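PDB 1RWZ: DNA polymerase sliding clamp from Archaeoglobus fulgidus, which probably encircles DNA as a homotrimeric ring and tethers the polymerase and other DNA-processing proteins to it during replication. Local coordinates for residues Y197-F201 / E235-A239; D134-K139 / C202-G208; T66-D70 / L110-I116. All coordinates share one frame; numbering follows the deposited sequence.

Interaction 1: residues Y197-F201 / E235-A239; sequences YLKEF and EYILA
Phe201 lays its ring over that of Tyr236 where helix 195-201 runs alongside strand 232-238, antiparallel to it, on the long antiparallel sheet shared by the two halves of this PCNA subunit, in the helix-on-sheet packing of the PCNA fold. The short axes of 197-201 and 235-238 lie at 176° and 10.1 Å, a spacing expected when a single layer of side chains fills the gap. The two aromatic groups form an offset stack, with centroids 4.2 Å apart and planes only 10° from parallel. The offset places Tyr236 CB squarely above the Phe201 ring, 3.7 Å from its centroid, as a CH-pi contact. Phe201 CD2 in turn lies over the middle of the Tyr236 ring, 3.5 Å from CG of Tyr236. The opposite face of Phe201 looks back at its own helix, where Tyr197 O stands above the rim of the ring. Leu238 instead meets the ring at its edge, presenting CB near the plane to Phe201 CE1.

Beyond that edge, Leu238 sends CG anti to its backbone N (chi1 177°), which carries its fork toward the start of the segment 197-201. The branches divide the work: CD1 reaches CB of Tyr197, while CD2 meets Leu198 CD2 at 3.8 Å, the two leucines crossing at about a right angle. Tyr197 offers CB and the near part of its ring to Leu238 CD1, while its hydroxyl leads away to Asp40 OD1. Leu223 and Ala45, on the strands flanking 232-238, close in on Phe201. The polar end of Tyr236 is also satisfied, since it bonds to Ala17 O on helix 8-19. A bridging water ties the helix to the strand, donating both to Glu200 O at 2.7 Å and to Tyr236 OH at 3.0 Å.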
ATOM      1  N   TYR A 197      23.979  -1.577   0.662  1.00 17.87           N
ATOM      2  CA  TYR A 197      24.133  -1.163  -0.725  1.00 17.94           C
ATOM      3  C   TYR A 197      23.484  -2.141  -1.699  1.00 17.39           C
ATOM      4  O   TYR A 197      22.823  -1.724  -2.650  1.00 17.73           O
ATOM      5  CB  TYR A 197      25.609  -1.002  -1.089  1.00 17.71           C
ATOM      6  CG  TYR A 197      26.188   0.340  -0.702  1.00 19.30           C
ATOM      7  CD1 TYR A 197      26.696   0.563   0.580  1.00 20.15           C
ATOM      8  CD2 TYR A 197      26.228   1.387  -1.619  1.00 19.72           C
ATOM      9  CE1 TYR A 197      27.235   1.802   0.934  1.00 20.74           C
ATOM     10  CE2 TYR A 197      26.760   2.630  -1.276  1.00 20.64           C
ATOM     11  CZ  TYR A 197      27.264   2.827   0.002  1.00 20.48           C
ATOM     12  OH  TYR A 197      27.801   4.053   0.334  1.00 20.80           O
ATOM     13  N   LEU A 198      23.675  -3.435  -1.463  1.00 17.22           N
ATOM     14  CA  LEU A 198      23.106  -4.455  -2.338  1.00 17.23           C
ATOM     15  C   LEU A 198      21.586  -4.351  -2.371  1.00 17.93           C
ATOM     16  O   LEU A 198      20.966  -4.497  -3.426  1.00 17.70           O
ATOM     17  CB  LEU A 198      23.522  -5.852  -1.867  1.00 16.44           C
ATOM     18  CG  LEU A 198      25.018  -6.168  -2.000  1.00 15.28           C
ATOM     19  CD1 LEU A 198      25.337  -7.487  -1.316  1.00 15.84           C
ATOM     20  CD2 LEU A 198      25.391  -6.224  -3.478  1.00 15.28           C
ATOM     21  N   LYS A 199      20.992  -4.088  -1.213  1.00 18.02           N
ATOM     22  CA  LYS A 199      19.544  -3.961  -1.124  1.00 19.66           C
ATOM     23  C   LYS A 199      19.077  -2.754  -1.935  1.00 19.33           C
ATOM     24  O   LYS A 199      18.074  -2.829  -2.649  1.00 19.44           O
ATOM     25  CB  LYS A 199      19.122  -3.820   0.342  1.00 21.39           C
ATOM     26  CG  LYS A 199      17.627  -3.901   0.580  1.00 24.51           C
ATOM     27  CD  LYS A 199      17.335  -3.871   2.071  1.00 26.75           C
ATOM     28  CE  LYS A 199      15.849  -3.965   2.362  1.00 28.89           C
ATOM     29  NZ  LYS A 199      15.587  -3.839   3.824  1.00 30.07           N
ATOM     30  N   GLU A 200      19.814  -1.648  -1.840  1.00 18.65           N
ATOM     31  CA  GLU A 200      19.472  -0.432  -2.574  1.00 18.60           C
ATOM     32  C   GLU A 200      19.559  -0.668  -4.084  1.00 18.21           C
ATOM     33  O   GLU A 200      18.688  -0.230  -4.841  1.00 17.56           O
ATOM     34  CB  GLU A 200      20.411   0.710  -2.166  1.00 20.42           C
ATOM     35  CG  GLU A 200      20.017   2.091  -2.683  1.00 22.18           C
ATOM     36  CD  GLU A 200      18.657   2.549  -2.181  1.00 24.17           C
ATOM     37  OE1 GLU A 200      18.305   2.241  -1.023  1.00 25.57           O
ATOM     38  OE2 GLU A 200      17.939   3.231  -2.942  1.00 25.86           O
ATOM     39  N   PHE A 201      20.607  -1.365  -4.516  1.00 16.77           N
ATOM     40  CA  PHE A 201      20.798  -1.673  -5.936  1.00 16.27           C
ATOM     41  C   PHE A 201      19.575  -2.393  -6.513  1.00 16.94           C
ATOM     42  O   PHE A 201      19.094  -2.054  -7.590  1.00 16.10           O
ATOM     43  CB  PHE A 201      21.998  -2.604  -6.136  1.00 15.93           C
ATOM     44  CG  PHE A 201      23.328  -2.012  -5.750  1.00 15.65           C
ATOM     45  CD1 PHE A 201      24.425  -2.848  -5.545  1.00 15.80           C
ATOM     46  CD2 PHE A 201      23.498  -0.639  -5.619  1.00 15.60           C
ATOM     47  CE1 PHE A 201      25.677  -2.327  -5.217  1.00 16.04           C
ATOM     48  CE2 PHE A 201      24.752  -0.106  -5.289  1.00 15.46           C
ATOM     49  CZ  PHE A 201      25.839  -0.953  -5.089  1.00 14.83           C
ATOM     50  N   GLU A 235      24.741  -1.046 -14.475  1.00 13.56           N
ATOM     51  CA  GLU A 235      25.759  -1.768 -13.736  1.00 13.57           C
ATOM     52  C   GLU A 235      26.125  -1.022 -12.466  1.00 13.99           C
ATOM     53  O   GLU A 235      26.377   0.187 -12.496  1.00 13.95           O
ATOM     54  CB  GLU A 235      27.021  -1.948 -14.586  1.00 15.07           C
ATOM     55  CG  GLU A 235      28.197  -2.528 -13.790  1.00 16.24           C
ATOM     56  CD  GLU A 235      29.440  -2.772 -14.632  1.00 18.39           C
ATOM     57  OE1 GLU A 235      30.500  -3.074 -14.043  1.00 19.93           O
ATOM     58  OE2 GLU A 235      29.366  -2.670 -15.872  1.00 19.16           O
ATOM     59  N   TYR A 236      26.119  -1.748 -11.356  1.00 13.34           N
ATOM     60  CA  TYR A 236      26.509  -1.196 -10.069  1.00 14.00           C
ATOM     61  C   TYR A 236      27.792  -1.921  -9.687  1.00 14.08           C
ATOM     62  O   TYR A 236      27.918  -3.132  -9.891  1.00 14.31           O
ATOM     63  CB  TYR A 236      25.450  -1.462  -8.995  1.00 14.28           C
ATOM     64  CG  TYR A 236      24.251  -0.535  -9.022  1.00 14.79           C
ATOM     65  CD1 TYR A 236      22.967  -1.028  -9.272  1.00 15.88           C
ATOM     66  CD2 TYR A 236      24.392   0.824  -8.742  1.00 15.11           C
ATOM     67  CE1 TYR A 236      21.854  -0.187  -9.238  1.00 14.47           C
ATOM     68  CE2 TYR A 236      23.290   1.673  -8.705  1.00 15.33           C
ATOM     69  CZ  TYR A 236      22.025   1.163  -8.949  1.00 16.14           C
ATOM     70  OH  TYR A 236      20.932   1.999  -8.873  1.00 16.79           O
ATOM     71  N   ILE A 237      28.754  -1.176  -9.157  1.00 14.14           N
ATOM     72  CA  ILE A 237      30.016  -1.761  -8.721  1.00 13.82           C
ATOM     73  C   ILE A 237      30.110  -1.402  -7.247  1.00 13.82           C
ATOM     74  O   ILE A 237      29.916  -0.244  -6.871  1.00 14.30           O
ATOM     75  CB  ILE A 237      31.213  -1.171  -9.493  1.00 13.92           C
ATOM     76  CG1 ILE A 237      31.045  -1.459 -10.988  1.00 14.66           C
ATOM     77  CG2 ILE A 237      32.519  -1.787  -8.978  1.00 13.42           C
ATOM     78  CD1 ILE A 237      32.103  -0.839 -11.874  1.00 15.66           C
ATOM     79  N   LEU A 238      30.389  -2.400  -6.417  1.00 12.87           N
ATOM     80  CA  LEU A 238      30.456  -2.200  -4.977  1.00 12.98           C
ATOM     81  C   LEU A 238      31.792  -2.632  -4.394  1.00 13.25           C
ATOM     82  O   LEU A 238      32.235  -3.761  -4.612  1.00 12.72           O
ATOM     83  CB  LEU A 238      29.325  -2.987  -4.302  1.00 12.61           C
ATOM     84  CG  LEU A 238      29.231  -2.976  -2.776  1.00 13.00           C
ATOM     85  CD1 LEU A 238      29.079  -1.541  -2.285  1.00 12.91           C
ATOM     86  CD2 LEU A 238      28.048  -3.824  -2.323  1.00 12.18           C
ATOM     87  N   ALA A 239      32.424  -1.723  -3.652  1.00 13.44           N
ATOM     88  CA  ALA A 239      33.712  -2.005  -3.010  1.00 13.75           C
ATOM     89  C   ALA A 239      33.546  -3.132  -1.993  1.00 13.68           C
ATOM     90  O   ALA A 239      32.501  -3.260  -1.350  1.00 14.57           O
ATOM     91  CB  ALA A 239      34.241  -0.737  -2.316  1.00 14.12           C
TER
HETATM   92  O   HOH W   1      18.672   1.482  -6.990  1.00 19.12           O

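Interaction 2: residues D134-K139 / C202-G208; sequences DAGEFK and CKVAGSG
Lys139 reaches across to the loop that follows helix 195-201 and bonds two of its carbonyls through NZ: Ala205 O at 3.0 Å and Cys202 O at 3.1 Å. The directions differ. Ala205 O is met nearly end-on, with a C=O...N angle of 170°, whereas NZ lies 35° out of the plane of the Cys202 carbonyl. Ala205 N binds that same Cys202 O from the other face, so the oxygen closing the turn is gripped by two donors. An all-extended lysine chain, its CG anti to the backbone N (chi1 -176°), makes this reach possible, and its CG rests on Cys202 CB at 3.7 Å. A water accepts a further bond from NZ and donates to Lys203 O.

At the far end of the contact Asp134 does double duty. Its OD1 accepts from Gly208 N at 2.8 Å through the syn lone pair. OD2 caps the helix, receiving Glu137 N at 3.1 Å on its anti lone pair and Gly136 N more weakly; a water joins OD2 to Ser207 OG. The N-cap carboxylate therefore pins both the first turn of its own helix and the end of the opposing loop. Between the two polar ends the chains touch closely: Gly136 CA packs on the backbone of Ser207, and Ala135 CB meets Ala205 CB at 3.9 Å. Cys202 SG approaches the Phe138 ring obliquely, 3.5 Å from CD2, a sulfur-aromatic contact.

Further out, Asp209 OD2 holds Gly206 N, and Glu200 takes the charged end of Lys203. Phe138 leans on Leu211 and Ile213 of strand 210-215, while Ala135 and Ala205 share Phe225 of strand 221-227; the contact thus joins the start of helix 135-146 to the loop leaving helix 195-201, above the sheet that both helices pack on.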
ATOM      1  N   ASP A 134      18.400 -14.647 -12.522  1.00 14.17           N
ATOM      2  CA  ASP A 134      17.262 -13.741 -12.538  1.00 14.33           C
ATOM      3  C   ASP A 134      17.483 -12.709 -11.435  1.00 13.73           C
ATOM      4  O   ASP A 134      17.805 -13.073 -10.307  1.00 14.13           O
ATOM      5  CB  ASP A 134      15.975 -14.506 -12.253  1.00 16.23           C
ATOM      6  CG  ASP A 134      14.760 -13.609 -12.275  1.00 17.99           C
ATOM      7  OD1 ASP A 134      14.251 -13.325 -13.377  1.00 20.50           O
ATOM      8  OD2 ASP A 134      14.325 -13.175 -11.188  1.00 20.88           O
ATOM      9  N   ALA A 135      17.310 -11.433 -11.761  1.00 14.49           N
ATOM     10  CA  ALA A 135      17.510 -10.356 -10.792  1.00 14.89           C
ATOM     11  C   ALA A 135      16.532 -10.437  -9.622  1.00 16.39           C
ATOM     12  O   ALA A 135      16.865 -10.050  -8.500  1.00 15.16           O
ATOM     13  CB  ALA A 135      17.389  -9.006 -11.482  1.00 15.04           C
ATOM     14  N   GLY A 136      15.328 -10.941  -9.887  1.00 16.35           N
ATOM     15  CA  GLY A 136      14.334 -11.060  -8.834  1.00 17.36           C
ATOM     16  C   GLY A 136      14.743 -12.078  -7.790  1.00 18.08           C
ATOM     17  O   GLY A 136      14.503 -11.890  -6.592  1.00 18.99           O
ATOM     18  N   GLU A 137      15.359 -13.165  -8.243  1.00 17.81           N
ATOM     19  CA  GLU A 137      15.818 -14.218  -7.351  1.00 19.03           C
ATOM     20  C   GLU A 137      16.954 -13.672  -6.485  1.00 18.73           C
ATOM     21  O   GLU A 137      17.025 -13.950  -5.286  1.00 18.36           O
ATOM     22  CB  GLU A 137      16.311 -15.414  -8.165  1.00 20.99           C
ATOM     23  CG  GLU A 137      16.743 -16.611  -7.339  1.00 23.33           C
ATOM     24  CD  GLU A 137      15.598 -17.254  -6.565  1.00 26.20           C
ATOM     25  OE1 GLU A 137      14.436 -16.813  -6.709  1.00 27.90           O
ATOM     26  OE2 GLU A 137      15.864 -18.209  -5.811  1.00 27.77           O
ATOM     27  N   PHE A 138      17.837 -12.894  -7.107  1.00 16.95           N
ATOM     28  CA  PHE A 138      18.965 -12.288  -6.398  1.00 16.94           C
ATOM     29  C   PHE A 138      18.414 -11.334  -5.340  1.00 17.43           C
ATOM     30  O   PHE A 138      18.851 -11.340  -4.187  1.00 17.61           O
ATOM     31  CB  PHE A 138      19.842 -11.514  -7.390  1.00 15.72           C
ATOM     32  CG  PHE A 138      21.000 -10.787  -6.753  1.00 16.04           C
ATOM     33  CD1 PHE A 138      22.134 -11.477  -6.339  1.00 15.87           C
ATOM     34  CD2 PHE A 138      20.960  -9.406  -6.597  1.00 16.04           C
ATOM     35  CE1 PHE A 138      23.222 -10.792  -5.777  1.00 15.87           C
ATOM     36  CE2 PHE A 138      22.041  -8.713  -6.037  1.00 16.07           C
ATOM     37  CZ  PHE A 138      23.170  -9.410  -5.629  1.00 15.19           C
ATOM     38  N   LYS A 139      17.437 -10.527  -5.744  1.00 17.45           N
ATOM     39  CA  LYS A 139      16.805  -9.559  -4.856  1.00 19.07           C
ATOM     40  C   LYS A 139      16.239 -10.250  -3.617  1.00 19.53           C
ATOM     41  O   LYS A 139      16.364  -9.741  -2.504  1.00 18.35           O
ATOM     42  CB  LYS A 139      15.699  -8.819  -5.617  1.00 19.49           C
ATOM     43  CG  LYS A 139      15.004  -7.699  -4.856  1.00 20.67           C
ATOM     44  CD  LYS A 139      14.149  -6.874  -5.810  1.00 21.52           C
ATOM     45  CE  LYS A 139      13.448  -5.723  -5.104  1.00 21.76           C
ATOM     46  NZ  LYS A 139      12.807  -4.793  -6.083  1.00 22.82           N
ATOM     47  N   CYS A 202      19.097  -3.397  -5.786  1.00 16.44           N
ATOM     48  CA  CYS A 202      17.969  -4.209  -6.231  1.00 18.43           C
ATOM     49  C   CYS A 202      16.619  -3.511  -6.321  1.00 18.94           C
ATOM     50  O   CYS A 202      15.671  -4.072  -6.871  1.00 19.22           O
ATOM     51  CB  CYS A 202      17.838  -5.445  -5.337  1.00 17.72           C
ATOM     52  SG  CYS A 202      19.227  -6.584  -5.468  1.00 20.68           S
ATOM     53  N   LYS A 203      16.522  -2.292  -5.803  1.00 19.60           N
ATOM     54  CA  LYS A 203      15.250  -1.579  -5.849  1.00 20.53           C
ATOM     55  C   LYS A 203      14.757  -1.247  -7.257  1.00 20.22           C
ATOM     56  O   LYS A 203      13.564  -1.009  -7.454  1.00 20.72           O
ATOM     57  CB  LYS A 203      15.328  -0.306  -5.005  1.00 21.76           C
ATOM     58  CG  LYS A 203      15.305  -0.600  -3.516  1.00 23.11           C
ATOM     59  CD  LYS A 203      15.389   0.663  -2.684  1.00 26.12           C
ATOM     60  CE  LYS A 203      15.338   0.318  -1.206  1.00 27.58           C
ATOM     61  NZ  LYS A 203      15.490   1.523  -0.343  1.00 29.73           N
ATOM     62  N   VAL A 204      15.657  -1.238  -8.234  1.00 19.40           N
ATOM     63  CA  VAL A 204      15.260  -0.939  -9.610  1.00 19.36           C
ATOM     64  C   VAL A 204      15.102  -2.205 -10.447  1.00 18.94           C
ATOM     65  O   VAL A 204      14.801  -2.134 -11.641  1.00 18.44           O
ATOM     66  CB  VAL A 204      16.282  -0.014 -10.318  1.00 20.03           C
ATOM     67  CG1 VAL A 204      16.337   1.339  -9.615  1.00 19.63           C
ATOM     68  CG2 VAL A 204      17.660  -0.666 -10.343  1.00 19.46           C
ATOM     69  N   ALA A 205      15.292  -3.362  -9.819  1.00 18.56           N
ATOM     70  CA  ALA A 205      15.188  -4.638 -10.523  1.00 18.83           C
ATOM     71  C   ALA A 205      14.068  -5.525  -9.999  1.00 19.40           C
ATOM     72  O   ALA A 205      13.559  -5.327  -8.898  1.00 19.73           O
ATOM     73  CB  ALA A 205      16.517  -5.384 -10.440  1.00 18.96           C
ATOM     74  N   GLY A 206      13.692  -6.518 -10.798  1.00 19.84           N
ATOM     75  CA  GLY A 206      12.639  -7.426 -10.388  1.00 19.83           C
ATOM     76  C   GLY A 206      12.675  -8.720 -11.173  1.00 19.96           C
ATOM     77  O   GLY A 206      13.559  -8.925 -12.006  1.00 18.58           O
ATOM     78  N   SER A 207      11.721  -9.603 -10.900  1.00 19.89           N
ATOM     79  CA  SER A 207      11.655 -10.876 -11.605  1.00 20.05           C
ATOM     80  C   SER A 207      11.590 -10.580 -13.091  1.00 18.68           C
ATOM     81  O   SER A 207      10.903  -9.651 -13.509  1.00 18.75           O
ATOM     82  CB  SER A 207      10.411 -11.659 -11.180  1.00 21.48           C
ATOM     83  OG  SER A 207      10.470 -11.989  -9.806  1.00 25.24           O
ATOM     84  N   GLY A 208      12.314 -11.355 -13.889  1.00 17.92           N
ATOM     85  CA  GLY A 208      12.286 -11.127 -15.321  1.00 17.36           C
ATOM     86  C   GLY A 208      13.452 -10.313 -15.844  1.00 16.72           C
ATOM     87  O   GLY A 208      13.711 -10.301 -17.049  1.00 16.65           O
TER
HETATM   88  O   HOH W   2      12.252 -14.347  -9.999  1.00 32.12           O
HETATM   89  O   HOH W   3      11.767  -1.863  -5.742  1.00 51.61           O

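Interaction 3: residues T66-D70 / L110-I116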
ATOM      1  N   THR A  66      26.926  16.446 -23.968  1.00 27.41           N
ATOM      2  CA  THR A  66      26.913  16.108 -22.555  1.00 26.27           C
ATOM      3  C   THR A  66      26.157  17.210 -21.823  1.00 25.15           C
ATOM      4  O   THR A  66      26.418  18.392 -22.039  1.00 24.55           O
ATOM      5  CB  THR A  66      28.339  16.036 -21.978  1.00 26.56           C
ATOM      6  OG1 THR A  66      29.092  15.042 -22.682  1.00 27.45           O
ATOM      7  CG2 THR A  66      28.293  15.683 -20.496  1.00 26.84           C
ATOM      8  N   ILE A  67      25.211  16.828 -20.973  1.00 23.42           N
ATOM      9  CA  ILE A  67      24.452  17.808 -20.204  1.00 22.29           C
ATOM     10  C   ILE A  67      24.557  17.481 -18.719  1.00 21.86           C
ATOM     11  O   ILE A  67      24.818  16.337 -18.344  1.00 21.97           O
ATOM     12  CB  ILE A  67      22.951  17.834 -20.610  1.00 22.11           C
ATOM     13  CG1 ILE A  67      22.325  16.447 -20.413  1.00 21.61           C
ATOM     14  CG2 ILE A  67      22.809  18.297 -22.055  1.00 21.83           C
ATOM     15  CD1 ILE A  67      20.818  16.422 -20.617  1.00 22.11           C
ATOM     16  N   GLY A  68      24.385  18.500 -17.883  1.00 21.07           N
ATOM     17  CA  GLY A  68      24.434  18.309 -16.445  1.00 20.88           C
ATOM     18  C   GLY A  68      23.001  18.319 -15.953  1.00 21.03           C
ATOM     19  O   GLY A  68      22.259  19.255 -16.234  1.00 21.26           O
ATOM     20  N   VAL A  69      22.609  17.293 -15.207  1.00 22.01           N
ATOM     21  CA  VAL A  69      21.235  17.199 -14.740  1.00 22.54           C
ATOM     22  C   VAL A  69      21.051  17.043 -13.236  1.00 22.99           C
ATOM     23  O   VAL A  69      21.785  16.304 -12.575  1.00 22.35           O
ATOM     24  CB  VAL A  69      20.523  16.010 -15.433  1.00 23.22           C
ATOM     25  CG1 VAL A  69      19.055  15.980 -15.051  1.00 24.07           C
ATOM     26  CG2 VAL A  69      20.680  16.117 -16.936  1.00 23.38           C
ATOM     27  N   ASP A  70      20.064  17.757 -12.702  1.00 23.20           N
ATOM     28  CA  ASP A  70      19.726  17.668 -11.287  1.00 23.41           C
ATOM     29  C   ASP A  70      18.871  16.408 -11.210  1.00 23.66           C
ATOM     30  O   ASP A  70      17.691  16.426 -11.567  1.00 22.46           O
ATOM     31  CB  ASP A  70      18.889  18.874 -10.856  1.00 24.67           C
ATOM     32  CG  ASP A  70      18.551  18.853  -9.376  1.00 25.41           C
ATOM     33  OD1 ASP A  70      18.326  17.756  -8.818  1.00 25.60           O
ATOM     34  OD2 ASP A  70      18.496  19.944  -8.768  1.00 26.63           O
ATOM     35  N   LEU A 110      19.331  23.230 -16.883  1.00 25.17           N
ATOM     36  CA  LEU A 110      20.426  22.276 -16.857  1.00 26.20           C
ATOM     37  C   LEU A 110      21.546  22.827 -15.984  1.00 27.20           C
ATOM     38  O   LEU A 110      21.583  24.025 -15.685  1.00 27.00           O
ATOM     39  CB  LEU A 110      20.937  22.026 -18.277  1.00 26.01           C
ATOM     40  CG  LEU A 110      19.965  21.244 -19.166  1.00 26.18           C
ATOM     41  CD1 LEU A 110      20.490  21.191 -20.591  1.00 27.03           C
ATOM     42  CD2 LEU A 110      19.787  19.841 -18.603  1.00 26.19           C
ATOM     43  N   ILE A 111      22.445  21.947 -15.566  1.00 28.19           N
ATOM     44  CA  ILE A 111      23.572  22.330 -14.725  1.00 29.46           C
ATOM     45  C   ILE A 111      24.837  22.319 -15.570  1.00 30.23           C
ATOM     46  O   ILE A 111      24.985  21.489 -16.463  1.00 29.45           O
ATOM     47  CB  ILE A 111      23.765  21.334 -13.565  1.00 29.16           C
ATOM     48  CG1 ILE A 111      22.494  21.258 -12.722  1.00 29.64           C
ATOM     49  CG2 ILE A 111      24.949  21.752 -12.702  1.00 30.41           C
ATOM     50  CD1 ILE A 111      22.547  20.189 -11.656  1.00 29.60           C
ATOM     51  N   ASP A 112      25.746  23.247 -15.299  1.00 31.98           N
ATOM     52  CA  ASP A 112      26.996  23.285 -16.043  1.00 33.80           C
ATOM     53  C   ASP A 112      27.736  21.993 -15.707  1.00 33.94           C
ATOM     54  O   ASP A 112      28.058  21.739 -14.548  1.00 34.20           O
ATOM     55  CB  ASP A 112      27.820  24.509 -15.630  1.00 35.68           C
ATOM     56  CG  ASP A 112      29.201  24.518 -16.253  1.00 37.69           C
ATOM     57  OD1 ASP A 112      29.321  24.173 -17.449  1.00 39.14           O
ATOM     58  OD2 ASP A 112      30.165  24.881 -15.547  1.00 39.21           O
ATOM     59  N   PRO A 113      27.997  21.150 -16.718  1.00 34.62           N
ATOM     60  CA  PRO A 113      28.697  19.875 -16.522  1.00 35.53           C
ATOM     61  C   PRO A 113      29.962  19.992 -15.673  1.00 36.24           C
ATOM     62  O   PRO A 113      30.271  19.105 -14.877  1.00 36.13           O
ATOM     63  CB  PRO A 113      28.995  19.429 -17.951  1.00 35.13           C
ATOM     64  CG  PRO A 113      27.836  19.973 -18.711  1.00 34.84           C
ATOM     65  CD  PRO A 113      27.701  21.367 -18.144  1.00 34.37           C
ATOM     66  N   SER A 114      30.681  21.096 -15.845  1.00 37.39           N
ATOM     67  CA  SER A 114      31.919  21.333 -15.110  1.00 38.34           C
ATOM     68  C   SER A 114      31.695  21.503 -13.611  1.00 38.37           C
ATOM     69  O   SER A 114      32.565  21.175 -12.804  1.00 39.04           O
ATOM     70  CB  SER A 114      32.617  22.574 -15.665  1.00 38.98           C
ATOM     71  OG  SER A 114      32.860  22.437 -17.055  1.00 40.39           O
ATOM     72  N   ALA A 115      30.529  22.020 -13.243  1.00 37.91           N
ATOM     73  CA  ALA A 115      30.197  22.236 -11.841  1.00 37.48           C
ATOM     74  C   ALA A 115      29.916  20.912 -11.141  1.00 37.32           C
ATOM     75  O   ALA A 115      29.861  20.844  -9.911  1.00 37.41           O
ATOM     76  CB  ALA A 115      28.989  23.154 -11.730  1.00 37.65           C
ATOM     77  N   ILE A 116      29.737  19.861 -11.934  1.00 36.67           N
ATOM     78  CA  ILE A 116      29.460  18.534 -11.401  1.00 36.40           C
ATOM     79  C   ILE A 116      30.770  17.789 -11.154  1.00 36.87           C
ATOM     80  O   ILE A 116      31.751  17.994 -11.869  1.00 36.51           O
ATOM     81  CB  ILE A 116      28.586  17.720 -12.382  1.00 35.62           C
ATOM     82  CG1 ILE A 116      27.254  18.443 -12.604  1.00 34.95           C
ATOM     83  CG2 ILE A 116      28.347  16.316 -11.838  1.00 34.78           C
ATOM     84  CD1 ILE A 116      26.311  17.724 -13.552  1.00 34.11           C
TER
HETATM   85  O   HOH W   4      24.148  21.041 -19.146  1.00 27.53           O
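Ile111 N donates to Gly68 O at 2.8 Å in an almost straight bond, 176° at the hydrogen, although the donor stands 43° out of the carbonyl plane. The side chain of Ile111 then follows the strand forward. Its CB lies 3.7 Å from Gly68 O, beside the bond its own backbone makes. CG1, anti to the carbonyl carbon (chi1 -58°), still borders Gly68 O, at 4.0 Å. CD1 at the tip has passed beyond the glycine and rests on the backbone of Asp70, two residues further along the strand, 3.6 Å from Asp70 N, with CA and CB of Asp70 close behind.

Gly68 is the point where the loop comes closest to the strand, and the absence of a side chain lets Ile111 O lie over its CA. A water links the same two residues, accepting from Gly68 N at 2.8 Å and donating to Ile111 O at 2.8 Å. Strand 65-70 is an edge strand of the long antiparallel sheet, paired on its other side with strand 24-30. The segment 110-116 is the start of the connection from the N-terminal to the C-terminal half, in PCNA proteins the interdomain connecting loop.

Leu110 sets CD2 against the same carbonyl, 3.5 Å from Gly68 O, while CD1 points to Ile67 CG2. After Ile111 the loop makes a 3-10 turn at 113-115, with Ala115 N bonded to Asp112 O. That turn brings Pro113 CG up to Gly68 N and returns Ile116 to the strand, where its CD1 presses on Gly68 CA at 3.5 Å, tighter than usual for two carbons. The ends of the strand segment are anchored by other means: Thr66 OG1 bonds to His28 ND1, and Asp70 OD1 caps the following helix through Arg73 N.

In the fold
Interactions 1 and 2 lie in the C-terminal half and follow one another along the chain: helix residues 197-201 feed interaction 1, and the segment 202-208 directly after them feeds interaction 2. Their centres are 13 Å apart. Interaction 1 is buried and held by aromatic and aliphatic side chains, without a direct hydrogen bond across it; interaction 2, partly buried, combines charged groups bonded to backbone with a few small apolar contacts. Interaction 3, also partly buried, lies farther out, its centre about 20 Å from that of the chain, yet reaches the same sheet as interaction 1 at its edge. There a loop meets a strand through backbone polarity and branched side chains, with neither stack nor charged grip.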